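Local atomic coordinates of aminopentol aminotransferase (Sphingopyxis macrogoltabida, PDB entry 6HBS), a protein that catalyses, with pyridoxal 5'-phosphate as cofactor, the deamination of aminopentol (hydrolysed fumonisin B1) to its 2-keto derivative, preferably using pyruvate as amino acceptor. Residues Pro33-Phe38 / Ala364-Gly369; Gln37-Arg40 / Arg46-Asp49; Glu211-Ala216 / Leu247-Asp252; Val229-Ala234 / Asp241-His246. One frame throughout, in Å; residues are numbered along the deposited sequence.

Contact 1: residues Pro33-Phe38 / Ala364-Gly369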
# COMPACT_ATOMS: atom_id res chain seq x y z
N PRO A 33 -0.76 -2.43 30.01
CA PRO A 33 -2.00 -3.11 29.65
C PRO A 33 -3.23 -2.19 29.62
O PRO A 33 -4.22 -2.54 29.00
CB PRO A 33 -2.12 -4.20 30.75
CG PRO A 33 -1.37 -3.62 31.93
CD PRO A 33 -0.20 -2.90 31.29
N GLU A 34 -3.12 -1.01 30.23
CA GLU A 34 -4.19 -0.02 30.26
C GLU A 34 -4.44 0.58 28.88
O GLU A 34 -5.50 1.17 28.65
CB GLU A 34 -3.83 1.11 31.23
CG GLU A 34 -3.77 0.65 32.69
CD GLU A 34 -2.40 0.31 33.24
OE1 GLU A 34 -1.50 -0.06 32.45
OE2 GLU A 34 -2.25 0.41 34.46
N PHE A 35 -3.46 0.53 27.98
CA PHE A 35 -3.59 1.13 26.65
C PHE A 35 -4.65 0.36 25.87
O PHE A 35 -4.56 -0.86 25.75
CB PHE A 35 -2.25 1.19 25.92
CG PHE A 35 -1.42 2.38 26.30
CD1 PHE A 35 -0.64 2.37 27.46
CD2 PHE A 35 -1.46 3.54 25.55
CE1 PHE A 35 0.10 3.50 27.82
CE2 PHE A 35 -0.74 4.67 25.92
CZ PHE A 35 0.04 4.64 27.06
N PRO A 36 -5.71 1.04 25.37
CA PRO A 36 -6.68 0.40 24.48
C PRO A 36 -6.09 0.07 23.09
O PRO A 36 -5.32 0.86 22.54
CB PRO A 36 -7.78 1.47 24.35
CG PRO A 36 -7.05 2.77 24.54
CD PRO A 36 -5.98 2.47 25.57
N GLN A 37 -6.46 -1.10 22.58
CA GLN A 37 -6.06 -1.57 21.23
C GLN A 37 -7.04 -1.06 20.15
O GLN A 37 -6.59 -0.60 19.09
CB GLN A 37 -5.98 -3.09 21.19
CG GLN A 37 -5.52 -3.60 19.82
CD GLN A 37 -4.13 -3.18 19.43
OE1 GLN A 37 -3.17 -3.92 19.66
NE2 GLN A 37 -4.00 -2.00 18.83
N PHE A 38 -8.35 -1.12 20.42
CA PHE A 38 -9.40 -0.89 19.47
C PHE A 38 -10.19 0.39 19.79
O PHE A 38 -10.56 0.59 20.92
CB PHE A 38 -10.33 -2.10 19.45
CG PHE A 38 -9.66 -3.33 18.91
CD1 PHE A 38 -9.37 -3.40 17.55
CD2 PHE A 38 -9.25 -4.34 19.75
CE1 PHE A 38 -8.73 -4.51 17.04
CE2 PHE A 38 -8.59 -5.45 19.24
CZ PHE A 38 -8.35 -5.53 17.88
N ALA A 364 -0.69 6.51 33.46
CA ALA A 364 -1.41 7.39 34.39
C ALA A 364 -2.06 8.53 33.60
O ALA A 364 -3.14 8.98 33.92
CB ALA A 364 -0.48 7.90 35.46
N CYS A 365 -1.42 8.97 32.51
CA CYS A 365 -2.01 10.00 31.65
C CYS A 365 -3.31 9.52 30.98
O CYS A 365 -4.20 10.34 30.74
CB CYS A 365 -1.05 10.47 30.57
SG CYS A 365 0.33 11.48 31.15
N LEU A 366 -3.43 8.22 30.67
CA LEU A 366 -4.68 7.66 30.07
C LEU A 366 -5.88 7.96 30.96
O LEU A 366 -6.94 8.32 30.45
CB LEU A 366 -4.60 6.14 29.87
CG LEU A 366 -3.69 5.63 28.76
CD1 LEU A 366 -3.61 4.09 28.79
CD2 LEU A 366 -4.13 6.11 27.39
N LYS A 367 -5.72 7.81 32.28
CA LYS A 367 -6.82 8.04 33.23
C LYS A 367 -7.34 9.48 33.14
O LYS A 367 -8.51 9.72 33.39
CB LYS A 367 -6.39 7.84 34.68
CG LYS A 367 -6.07 6.40 35.07
CD LYS A 367 -6.62 6.04 36.45
CE LYS A 367 -5.59 5.45 37.37
NZ LYS A 367 -4.85 4.34 36.71
N GLY A 368 -6.45 10.42 32.82
CA GLY A 368 -6.82 11.80 32.66
C GLY A 368 -7.25 12.13 31.26
O GLY A 368 -7.37 13.28 30.93
N GLY A 369 -7.44 11.11 30.41
CA GLY A 369 -7.93 11.37 29.06
C GLY A 369 -6.88 11.94 28.13
O GLY A 369 -7.20 12.75 27.29

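Contact 2: residues Gln37-Arg40 / Arg46-Asp49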
# COMPACT_ATOMS: atom_id res chain seq x y z
N GLN A 37 -6.46 -1.10 22.58
CA GLN A 37 -6.06 -1.57 21.23
C GLN A 37 -7.04 -1.06 20.15
O GLN A 37 -6.59 -0.60 19.09
CB GLN A 37 -5.98 -3.09 21.19
CG GLN A 37 -5.52 -3.60 19.82
CD GLN A 37 -4.13 -3.18 19.43
OE1 GLN A 37 -3.17 -3.92 19.66
NE2 GLN A 37 -4.00 -2.00 18.83
N PHE A 38 -8.35 -1.12 20.42
CA PHE A 38 -9.40 -0.89 19.47
C PHE A 38 -10.19 0.39 19.79
O PHE A 38 -10.56 0.59 20.92
CB PHE A 38 -10.33 -2.10 19.45
CG PHE A 38 -9.66 -3.33 18.91
CD1 PHE A 38 -9.37 -3.40 17.55
CD2 PHE A 38 -9.25 -4.34 19.75
CE1 PHE A 38 -8.73 -4.51 17.04
CE2 PHE A 38 -8.59 -5.45 19.24
CZ PHE A 38 -8.35 -5.53 17.88
N PHE A 39 -10.48 1.18 18.76
CA PHE A 39 -11.15 2.48 18.89
C PHE A 39 -12.51 2.50 18.16
O PHE A 39 -12.82 1.59 17.38
CB PHE A 39 -10.24 3.59 18.38
CG PHE A 39 -8.99 3.69 19.21
CD1 PHE A 39 -7.92 2.82 18.99
CD2 PHE A 39 -8.90 4.61 20.24
CE1 PHE A 39 -6.79 2.90 19.79
CE2 PHE A 39 -7.77 4.67 21.05
CZ PHE A 39 -6.71 3.83 20.81
N ARG A 40 -13.34 3.50 18.48
CA ARG A 40 -14.68 3.59 17.89
C ARG A 40 -14.78 4.80 16.96
O ARG A 40 -15.43 4.75 15.90
CB ARG A 40 -15.77 3.57 18.96
CG ARG A 40 -17.13 3.16 18.39
CD ARG A 40 -18.28 3.20 19.38
NE ARG A 40 -18.71 4.58 19.58
CZ ARG A 40 -19.55 5.24 18.79
NH1 ARG A 40 -20.06 4.65 17.72
NH2 ARG A 40 -19.88 6.49 19.08
N ARG A 46 -9.00 14.33 19.09
CA ARG A 46 -9.44 13.34 20.02
C ARG A 46 -9.74 12.01 19.32
O ARG A 46 -10.25 11.98 18.22
CB ARG A 46 -10.71 13.83 20.74
CG ARG A 46 -10.43 14.81 21.86
CD ARG A 46 -11.69 15.35 22.54
NE ARG A 46 -11.37 16.12 23.75
CZ ARG A 46 -10.72 17.28 23.75
NH1 ARG A 46 -10.38 17.85 22.60
NH2 ARG A 46 -10.36 17.84 24.90
N ILE A 47 -9.53 10.93 20.07
CA ILE A 47 -9.98 9.58 19.73
C ILE A 47 -10.81 9.07 20.90
O ILE A 47 -10.58 9.48 22.03
CB ILE A 47 -8.80 8.63 19.45
CG1 ILE A 47 -7.88 8.50 20.67
CG2 ILE A 47 -8.06 9.07 18.22
CD1 ILE A 47 -6.54 7.81 20.39
N TRP A 48 -11.72 8.13 20.61
CA TRP A 48 -12.51 7.42 21.60
C TRP A 48 -12.28 5.92 21.43
O TRP A 48 -12.36 5.41 20.29
CB TRP A 48 -14.00 7.72 21.42
CG TRP A 48 -14.46 9.09 21.84
CD1 TRP A 48 -15.14 9.38 22.98
CD2 TRP A 48 -14.34 10.33 21.12
NE1 TRP A 48 -15.44 10.71 23.04
CE2 TRP A 48 -14.96 11.32 21.92
CE3 TRP A 48 -13.75 10.73 19.92
CZ2 TRP A 48 -14.99 12.66 21.56
CZ3 TRP A 48 -13.79 12.06 19.56
CH2 TRP A 48 -14.41 13.02 20.37
N ASP A 49 -12.00 5.22 22.53
CA ASP A 49 -11.77 3.80 22.51
C ASP A 49 -13.13 3.09 22.38
O ASP A 49 -14.19 3.77 22.30
CB ASP A 49 -10.96 3.35 23.73
CG ASP A 49 -11.61 3.53 25.09
OD1 ASP A 49 -12.87 3.65 25.18
OD2 ASP A 49 -10.84 3.52 26.06

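Contact 3: residues Glu211-Ala216 / Leu247-Asp252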
# COMPACT_ATOMS: atom_id res chain seq x y z
N GLU A 211 26.78 19.78 9.45
CA GLU A 211 27.97 19.24 8.83
C GLU A 211 27.61 17.86 8.26
O GLU A 211 28.13 17.48 7.22
CB GLU A 211 29.17 19.20 9.77
CG GLU A 211 30.41 19.83 9.15
CD GLU A 211 30.16 21.16 8.43
OE1 GLU A 211 30.33 21.20 7.19
OE2 GLU A 211 29.76 22.14 9.10
N PHE A 212 26.71 17.14 8.95
CA PHE A 212 26.30 15.81 8.50
C PHE A 212 25.58 15.93 7.15
O PHE A 212 25.89 15.23 6.21
CB PHE A 212 25.50 15.10 9.60
CG PHE A 212 24.74 13.90 9.09
CD1 PHE A 212 25.41 12.76 8.69
CD2 PHE A 212 23.36 13.95 8.96
CE1 PHE A 212 24.71 11.65 8.22
CE2 PHE A 212 22.66 12.84 8.49
CZ PHE A 212 23.33 11.71 8.10
N ALA A 213 24.63 16.87 7.07
CA ALA A 213 23.78 17.06 5.89
C ALA A 213 24.61 17.54 4.69
O ALA A 213 24.43 17.05 3.59
CB ALA A 213 22.64 18.01 6.22
N ARG A 214 25.55 18.48 4.92
CA ARG A 214 26.44 18.94 3.87
C ARG A 214 27.30 17.79 3.36
O ARG A 214 27.47 17.62 2.18
CB ARG A 214 27.32 20.08 4.37
CG ARG A 214 26.59 21.40 4.46
CD ARG A 214 27.33 22.40 5.31
NE ARG A 214 26.58 23.65 5.30
CZ ARG A 214 26.90 24.74 6.01
NH1 ARG A 214 27.76 24.66 7.02
NH2 ARG A 214 26.34 25.90 5.70
N THR A 215 27.87 16.99 4.26
CA THR A 215 28.67 15.90 3.82
C THR A 215 27.83 14.91 2.98
O THR A 215 28.31 14.39 1.99
CB THR A 215 29.32 15.19 5.00
OG1 THR A 215 30.09 16.16 5.71
CG2 THR A 215 30.17 14.02 4.55
N ALA A 216 26.58 14.65 3.37
CA ALA A 216 25.75 13.76 2.56
C ALA A 216 25.64 14.33 1.14
O ALA A 216 25.81 13.60 0.14
CB ALA A 216 24.39 13.58 3.23
N LEU A 247 18.21 23.81 6.26
CA LEU A 247 19.67 23.54 6.22
C LEU A 247 20.29 23.98 4.89
O LEU A 247 21.49 23.84 4.72
CB LEU A 247 19.95 22.05 6.46
CG LEU A 247 19.51 21.49 7.81
CD1 LEU A 247 20.03 20.07 8.00
CD2 LEU A 247 19.99 22.37 8.96
N GLY A 248 19.48 24.42 3.92
CA GLY A 248 19.99 24.75 2.57
C GLY A 248 20.49 23.53 1.81
O GLY A 248 21.28 23.67 0.89
N ILE A 249 20.00 22.33 2.15
CA ILE A 249 20.44 21.11 1.47
C ILE A 249 19.23 20.49 0.77
O ILE A 249 18.29 20.09 1.46
CB ILE A 249 21.07 20.12 2.47
CG1 ILE A 249 22.29 20.72 3.17
CG2 ILE A 249 21.43 18.82 1.75
CD1 ILE A 249 23.47 20.94 2.26
N GLU A 250 19.30 20.40 -0.56
CA GLU A 250 18.26 19.78 -1.39
C GLU A 250 18.65 18.37 -1.78
O GLU A 250 19.71 18.12 -2.36
CB GLU A 250 17.97 20.62 -2.64
CG GLU A 250 17.35 21.96 -2.32
CD GLU A 250 16.99 22.80 -3.54
OE1 GLU A 250 16.63 23.97 -3.35
OE2 GLU A 250 17.03 22.27 -4.66
N PRO A 251 17.78 17.37 -1.52
CA PRO A 251 18.04 16.02 -2.00
C PRO A 251 17.75 15.89 -3.51
O PRO A 251 17.22 16.80 -4.14
CB PRO A 251 17.05 15.19 -1.17
CG PRO A 251 15.88 16.14 -0.99
CD PRO A 251 16.52 17.50 -0.79
N ASP A 252 18.09 14.73 -4.06
CA ASP A 252 17.70 14.33 -5.39
C ASP A 252 16.29 13.71 -5.38
O ASP A 252 15.53 13.95 -6.30
CB ASP A 252 18.70 13.35 -5.96
CG ASP A 252 20.10 13.96 -5.97
OD1 ASP A 252 20.20 15.07 -6.44
OD2 ASP A 252 21.01 13.36 -5.40
O HOH W 1 24.15 24.23 3.87

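Contact 4: residues Val229-Ala234 / Asp241-His246. With PLP (pyridoxal-5'-phosphate), chain C.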
# COMPACT_ATOMS: atom_id res chain seq x y z
N VAL A 229 16.00 11.94 0.87
CA VAL A 229 15.51 12.29 2.20
C VAL A 229 14.19 11.56 2.43
O VAL A 229 13.26 11.74 1.65
CB VAL A 229 15.38 13.81 2.37
CG1 VAL A 229 14.55 14.17 3.58
CG2 VAL A 229 16.74 14.47 2.44
N ASP A 230 14.11 10.77 3.50
CA ASP A 230 12.89 10.08 3.84
C ASP A 230 12.04 10.99 4.74
O ASP A 230 12.27 11.03 5.92
CB ASP A 230 13.17 8.71 4.45
CG ASP A 230 11.92 7.95 4.78
OD1 ASP A 230 10.82 8.55 4.66
OD2 ASP A 230 12.06 6.81 5.26
N ASP A 231 11.07 11.69 4.13
CA ASP A 231 10.22 12.66 4.79
C ASP A 231 8.84 12.08 5.08
O ASP A 231 7.89 12.86 5.29
CB ASP A 231 10.10 13.96 4.00
CG ASP A 231 10.65 15.17 4.72
OD1 ASP A 231 10.52 15.23 5.98
OD2 ASP A 231 11.16 16.07 4.01
N VAL A 232 8.74 10.74 5.14
CA VAL A 232 7.44 10.11 5.35
C VAL A 232 6.87 10.51 6.72
O VAL A 232 5.65 10.72 6.87
CB VAL A 232 7.53 8.57 5.17
CG1 VAL A 232 6.26 7.89 5.69
CG2 VAL A 232 7.78 8.21 3.72
N ARG A 233 7.74 10.55 7.74
CA ARG A 233 7.34 10.83 9.08
C ARG A 233 7.27 12.34 9.37
O ARG A 233 6.28 12.82 10.00
CB ARG A 233 8.24 10.16 10.12
CG ARG A 233 7.50 9.97 11.44
CD ARG A 233 8.32 9.31 12.53
NE ARG A 233 8.68 7.95 12.19
CZ ARG A 233 9.31 7.09 13.00
NH1 ARG A 233 9.40 7.35 14.29
NH2 ARG A 233 9.80 5.97 12.50
N ALA A 234 8.31 13.09 8.99
CA ALA A 234 8.44 14.51 9.39
C ALA A 234 7.82 15.48 8.37
O ALA A 234 7.65 16.66 8.67
CB ALA A 234 9.90 14.83 9.61
N ASP A 241 7.97 22.40 2.74
CA ASP A 241 8.83 21.80 1.75
C ASP A 241 9.60 20.68 2.47
O ASP A 241 9.31 20.37 3.64
CB ASP A 241 9.67 22.92 1.11
CG ASP A 241 10.36 22.60 -0.21
OD1 ASP A 241 10.56 21.41 -0.53
OD2 ASP A 241 10.69 23.54 -0.92
N CYS A 242 10.52 20.03 1.76
CA CYS A 242 11.35 19.01 2.31
C CYS A 242 11.94 19.53 3.63
O CYS A 242 12.32 20.70 3.71
CB CYS A 242 12.45 18.66 1.33
SG CYS A 242 13.59 17.36 1.91
N SER A 243 12.00 18.66 4.63
CA SER A 243 12.37 19.04 5.97
C SER A 243 13.84 19.50 6.07
O SER A 243 14.21 19.97 7.12
CB SER A 243 12.13 17.90 6.90
OG SER A 243 10.76 17.52 6.91
N TRP A 244 14.68 19.29 5.03
CA TRP A 244 16.05 19.84 5.01
C TRP A 244 16.14 21.22 4.36
O TRP A 244 17.25 21.73 4.17
CB TRP A 244 17.04 18.85 4.37
CG TRP A 244 17.56 17.88 5.38
CD1 TRP A 244 17.16 17.73 6.68
CD2 TRP A 244 18.63 16.94 5.19
NE1 TRP A 244 17.90 16.76 7.31
CE2 TRP A 244 18.80 16.25 6.41
CE3 TRP A 244 19.45 16.62 4.11
CZ2 TRP A 244 19.76 15.25 6.58
CZ3 TRP A 244 20.39 15.62 4.27
CH2 TRP A 244 20.52 14.94 5.48
N THR A 245 15.00 21.85 4.05
CA THR A 245 15.01 23.17 3.42
C THR A 245 15.77 24.19 4.27
O THR A 245 16.58 24.92 3.72
CB THR A 245 13.60 23.74 3.22
OG1 THR A 245 12.81 22.78 2.52
CG2 THR A 245 13.65 25.03 2.43
N HIS A 246 15.52 24.22 5.58
CA HIS A 246 16.15 25.19 6.51
C HIS A 246 17.67 24.94 6.71
O HIS A 246 18.34 25.80 7.26
CB HIS A 246 15.39 25.23 7.85
CG HIS A 246 14.05 25.93 7.79
ND1 HIS A 246 12.87 25.32 8.21
CD2 HIS A 246 13.71 27.18 7.39
CE1 HIS A 246 11.86 26.17 8.07
NE2 HIS A 246 12.36 27.31 7.56
N1 PLP C . 9.81 5.95 6.46
C2 PLP C . 9.63 6.56 7.65
C2A PLP C . 10.61 7.60 8.15
C3 PLP C . 8.44 6.27 8.44
O3 PLP C . 8.23 6.88 9.62
C4 PLP C . 7.45 5.31 7.91
C4A PLP C . 6.23 5.05 8.73
C5 PLP C . 7.79 4.65 6.61
C6 PLP C . 8.95 5.03 5.95
C5A PLP C . 6.88 3.61 5.95
O4P PLP C . 5.55 4.14 5.72
P PLP C . 4.39 3.03 5.76
O1P PLP C . 4.24 2.54 7.13
O2P PLP C . 4.88 1.93 4.86
O3P PLP C . 3.21 3.84 5.26

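Contact 1: residues Pro33-Phe38 / Ala364-Gly369
Leu366 lays its CD1 methyl over one face of the Phe35 ring. CD1 stands 3.6 Å from the centroid of that ring and only 10° off the ring normal, which identifies a CH-pi contact. The individual ring distances agree: Leu366 CD1 is 3.7 Å from Phe35 CG and 4.1 Å from Phe35 CZ, so the methyl sits near the middle. The other methyl meets the rim, with Leu366 CD2 4.0 Å from Phe35 CE2, and the two side chains cross at about a right angle.

Against the backbone just before the ring, Leu366 CD1 also lies 3.5 Å from Glu34 O, and Pro36 CD touches this methyl more loosely at 4.3 Å. One leucine methyl thus serves three consecutive residues. Its reach follows from the torsions: CG lies opposite the carbonyl carbon (chi1 -72°), and a chi2 of 174° stretches CD1 away from the helix. At the solvent margin Glu34 OE2 and Lys367 NZ carry opposite charges 5.2 Å apart, too far to be in contact.

In the next shell, Tyr371 meets the Phe35 ring edge-to-face, Tyr55 of strand 54-57 packs on both Pro36 and Leu366, and Cys365 lies against helix 386-405. The leucine is carried by the last turn of helix 356-367. There Gly369 N bonds to Leu366 O at 2.8 Å, Val370 N reaches Cys365 O, and Gly369 has positive phi: a Schellman motif, which ends the helix and turns the chain into strand 370-371.

Contact 2: residues Gln37-Arg40 / Arg46-Asp49
Phe39 CE2 and Ile47 CD1 approach to 3.4 Å, the tightest side-chain meeting between the two strands, with the ring and the isoleucine slanting across one another. Ile47 holds CG1 between its backbone N and carbonyl carbon (chi1 60°), which brings the CD1 end of its chain up to the ring. The Phe39 side chain also lies close to the neighbouring backbone: Trp48 O is 3.4 Å from Phe39 CB and sits at the ring edge, while Asp49 CA is 3.7 Å from Phe39 CD2. The Asp49 carboxylate is buried too, its OD2 bonded to the Tyr55 hydroxyl and its OD1 to Gln53 N.

These residues belong to the beta hairpin of strands 39-43 and 46-49. Phe39 and Asp49 form an antiparallel non-hydrogen-bonded pair with their CA atoms 3.9 Å apart, and their side chains diverge. Backbone bonds flank the pair: Phe38 bonds with Ala50 on one side, and on the other Arg40 N donates to Trp48 O at 2.8 Å, nearly straight at 175°. Replacing Phe39 with an alanine would probably leave Ile47 CD1 without its ring partner and open a gap beside Gly90 of the second subunit, on which Phe39 also packs.

The looser part lies toward Arg40 and Trp48, both partly exposed. Of the Arg40 side chain little more than CB takes part, 3.7 Å from Asp49 O, before the chain leads off to a salt bridge with Glu52. The Trp48 indole likewise turns outward, into a cation-pi contact with Arg41.

Contact 3: residues Glu211-Ala216 / Leu247-Asp252
Ile249 points its branches at two neighbouring residues of helix 210-223, Ala213 and Arg214. Its CD1 lies 3.8 Å from Arg214 CG, and the two side chains cross at about a right angle, so the end methyl of the isoleucine meets the base of the arginine chain. CG1 of Ile249 faces the alanine methyl at 4.1 Å from Ala213 CB, and CG2 lies against the backbone at 3.9 Å from Ala213 O. The placement follows from chi1 -59°, with CG1 opposite the carbonyl carbon and CG2 opposite the backbone N, which spreads the branches along the helix surface.

Leu247 comes to the same alanine from another direction, its CD1 3.8 Å from Ala213 CB. The small methyl is therefore shared by two larger side chains, consistent with the close approach here, Arg214 and Ile249 CA atoms 6.8 Å apart.

Beyond its base, Arg214 runs extended from CG to NE (chi2 163°), away from the helix, which leaves NE within reach of a bridging water: it accepts from Arg214 NE at 2.9 Å and donates to Leu247 O at 2.8 Å. The guanidinium edge faces Glu211 OE2 in plane, in a long salt bridge of 3.8 Å from Arg214 NH1.

Helix 210-223 leads into strand 226-230 of the seven-stranded sheet of the class-III aminotransferase fold, and the contact packs it on the loop after that strand, away from the cofactor site. Trp244 covers both Ala213 and Ile249, Leu227 backs Ile249, and helix 175-184 takes the face bearing Thr215 and Ala216.

Contact 4: residues Val229-Ala234 / Asp241-His246
A buried contact of mixed polar and apolar character ties the residues around the end of strand 226-230 to a beta turn in the loop that follows. Asp231 grips Ser243 with both carboxylate oxygens: Ser243 OG donates to Asp231 OD1 at a very short 2.5 Å, and Ser243 N donates to Asp231 OD2 at 2.8 Å and 172°, where OD2 offers its syn lone pair. Two bonds to one residue fix the rotation of the carboxylate. The loop carrying Ser243 is itself shaped by a type I turn from Cys242 to Thr245. Apolar packing flanks the grip, with Val229 CG1 3.7 Å from Cys242 SG and Val229 CG2 3.8 Å from Trp244 CE3, while the indole NE1 is held by Pro196 O.

Across the strand lies the cofactor site of a class-III PLP-dependent aminotransferase, whose central sheet contains strand 226-230. Asp230 OD2 is 2.7 Å from PLP N1, as in the family, and is also hydrogen-bonded to His146 ND1. Its CG stands opposite the backbone N (chi1 -179°), directing the carboxylate to the cofactor, and an Asx turn from Val232 N to Asp230 OD1, 3.1 Å, steadies the other oxygen. Trading Asp230 for an alanine is likely to leave PLP N1 without its carboxylate partner, and His146 ND1 and Val232 N without the oxygens they meet.

Val232 packs on the pyridine ring, its CG1 3.6 Å from PLP C4. Arg233 presents its guanidinium edge in plane to the phenolic oxygen, NE donating to PLP O3 at 2.8 Å and 171°; Asn377 OD1 takes NH1.

Overall arrangement
The four contacts form two pairs in different parts of the subunit, contacts 1 and 3 on opposite sides of its centre, their own centres about 40 Å apart. Contacts 1 and 2, centres about 10 Å apart, share Gln37 and Phe38 and meet the small four-stranded sheet. Contact 4 starts on strand 226-230 of the seven-stranded sheet; contact 3, its centre about 11 Å away, uses the preceding helix 210-223. Contact 2 closes before contact 3 opens; contact 4 nests within contact 3, and both within the long loop closed by contact 1. The turn held by contact 4 sits behind the residues meeting the cofactor, whereas contacts 1 and 2 are structural packing, partly against the second subunit.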